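Local coordinates for Ice-binding protein (Leucosporidium, PDB 3UYU), which binds to the surface of ice crystals and inhibits their growth, conferring freeze tolerance on the Arctic yeast that secretes it, at residues Q113-P117 with T133-N137. The protein carries 2 engineered substitutions. Sequence-based numbering, arbitrary orientation.
Sequences QTLVP and TFEGN
Leu115, in an m,t rotamer, lays its CD1 beside the ring of Phe134, 4.3 Å from CE1, on the inward side of two parallel strands. The axes of strands 113-115 and 133-135 approach to 4.6 Å and cross at -31°, both in extended conformation, pairing Thr114 with Thr133 and Leu115 with Phe134. Three backbone hydrogen bonds fix this register: Thr133 N to Gln113 O (3.2 Å), Leu115 N to Thr133 O (2.8 Å) and Glu135 N to Leu115 O (3.0 Å). Thr114 CA adds a CA-H...O contact to Thr133 O at 3.4 Å. On the other face the two threonines, both m, stand side by side, Thr114 OG1 lying 3.9 Å from Thr133 CB, and the extended Glu135 brings OE1 to 3.8 Å from Thr114 CG2. Past Leu115 the chains diverge: the CA separation grows to 6.1 Å between Pro117 and Gly136, where Pro117 CD still touches Glu135 O at 3.3 Å. A side chain on Gly136 would clash with the proline ring. Same-sense pairing of strands from successive coils, threonine meeting threonine outside and leucine meeting phenylalanine inside, is characteristic of the right-handed beta-helix. Strand 113-115 edges this three-stranded parallel sheet; strand 158-161 flanks the other side of 132-135, where Thr159 hydrogen-bonds Thr133 OG1, while Leu115 and Phe134 pack inward against strand 142-146.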
loop_
_atom_site.group_PDB
_atom_site.type_symbol
_atom_site.label_atom_id
_atom_site.label_comp_id
_atom_site.label_asym_id
_atom_site.label_seq_id
_atom_site.Cartn_x
_atom_site.Cartn_y
_atom_site.Cartn_z
ATOM N N GLN A 113 -22.788 -2.357 28.844
ATOM C CA GLN A 113 -23.000 -1.316 27.836
ATOM C C GLN A 113 -23.519 -1.786 26.496
ATOM O O GLN A 113 -23.266 -2.948 26.064
ATOM C CB GLN A 113 -21.688 -0.552 27.540
ATOM C CG GLN A 113 -21.231 0.358 28.688
ATOM C CD GLN A 113 -21.977 1.685 28.762
ATOM O OE1 GLN A 113 -22.752 2.083 27.881
ATOM N NE2 GLN A 113 -21.719 2.392 29.861
ATOM N N THR A 114 -24.329 -0.932 25.902
ATOM C CA THR A 114 -24.755 -1.127 24.512
ATOM C C THR A 114 -24.351 0.119 23.777
ATOM O O THR A 114 -24.806 1.202 24.128
ATOM C CB THR A 114 -26.274 -1.316 24.418
ATOM O OG1 THR A 114 -26.658 -2.514 25.057
ATOM C CG2 THR A 114 -26.761 -1.298 22.964
ATOM N N LEU A 115 -23.497 -0.003 22.761
ATOM C CA LEU A 115 -22.876 1.178 22.184
ATOM C C LEU A 115 -23.447 1.500 20.831
ATOM O O LEU A 115 -23.398 0.673 19.913
ATOM C CB LEU A 115 -21.370 0.983 22.082
ATOM C CG LEU A 115 -20.652 0.617 23.364
ATOM C CD1 LEU A 115 -19.194 0.468 22.992
ATOM C CD2 LEU A 115 -20.888 1.753 24.347
ATOM N N VAL A 116 -24.051 2.664 20.712
ATOM C CA VAL A 116 -24.437 3.189 19.419
ATOM C C VAL A 116 -23.221 3.551 18.553
ATOM O O VAL A 116 -22.105 3.820 19.085
ATOM C CB VAL A 116 -25.402 4.402 19.496
ATOM C CG1 VAL A 116 -26.597 4.049 20.336
ATOM C CG2 VAL A 116 -24.692 5.650 20.035
ATOM N N PRO A 117 -23.387 3.622 17.230
ATOM C CA PRO A 117 -22.262 4.088 16.360
ATOM C C PRO A 117 -21.683 5.456 16.714
ATOM O O PRO A 117 -22.416 6.328 17.211
ATOM C CB PRO A 117 -22.880 4.134 14.928
ATOM C CG PRO A 117 -24.009 3.065 15.029
ATOM C CD PRO A 117 -24.617 3.430 16.429
ATOM N N THR A 133 -22.185 -4.907 23.836
ATOM C CA THR A 133 -22.997 -4.990 22.616
ATOM C C THR A 133 -22.787 -3.774 21.762
ATOM O O THR A 133 -22.772 -2.667 22.262
ATOM C CB THR A 133 -24.484 -5.059 22.999
ATOM O OG1 THR A 133 -24.712 -6.240 23.781
ATOM C CG2 THR A 133 -25.362 -5.129 21.714
ATOM N N PHE A 134 -22.588 -3.984 20.462
ATOM C CA PHE A 134 -22.559 -2.889 19.460
ATOM C C PHE A 134 -23.875 -2.945 18.754
ATOM O O PHE A 134 -24.200 -3.996 18.201
ATOM C CB PHE A 134 -21.408 -3.089 18.467
ATOM C CG PHE A 134 -20.085 -3.143 19.130
ATOM C CD1 PHE A 134 -19.208 -2.050 19.110
ATOM C CD2 PHE A 134 -19.691 -4.275 19.785
ATOM C CE1 PHE A 134 -17.958 -2.128 19.778
ATOM C CE2 PHE A 134 -18.457 -4.348 20.444
ATOM C CZ PHE A 134 -17.588 -3.233 20.428
ATOM N N GLU A 135 -24.603 -1.833 18.744
ATOM C CA GLU A 135 -25.912 -1.805 18.034
ATOM C C GLU A 135 -25.931 -0.774 16.949
ATOM O O GLU A 135 -25.843 0.459 17.257
ATOM C CB GLU A 135 -27.044 -1.530 19.011
ATOM C CG GLU A 135 -28.416 -1.675 18.350
ATOM C CD GLU A 135 -29.571 -1.192 19.234
ATOM O OE1 GLU A 135 -29.602 -1.571 20.445
ATOM O OE2 GLU A 135 -30.458 -0.446 18.688
ATOM N N GLY A 136 -26.028 -1.188 15.682
ATOM C CA GLY A 136 -26.157 -0.227 14.599
ATOM C C GLY A 136 -26.302 -1.006 13.325
ATOM O O GLY A 136 -26.161 -2.220 13.365
ATOM N N ASN A 137 -26.555 -0.339 12.215
ATOM C CA ASN A 137 -26.831 -1.025 10.996
ATOM C C ASN A 137 -25.561 -1.518 10.306
ATOM O O ASN A 137 -24.441 -1.440 10.834
ATOM C CB ASN A 137 -27.783 -0.192 10.077
ATOM C CG ASN A 137 -27.136 1.063 9.515
ATOM O OD1 ASN A 137 -25.895 1.124 9.366
ATOM N ND2 ASN A 137 -27.945 2.065 9.131
#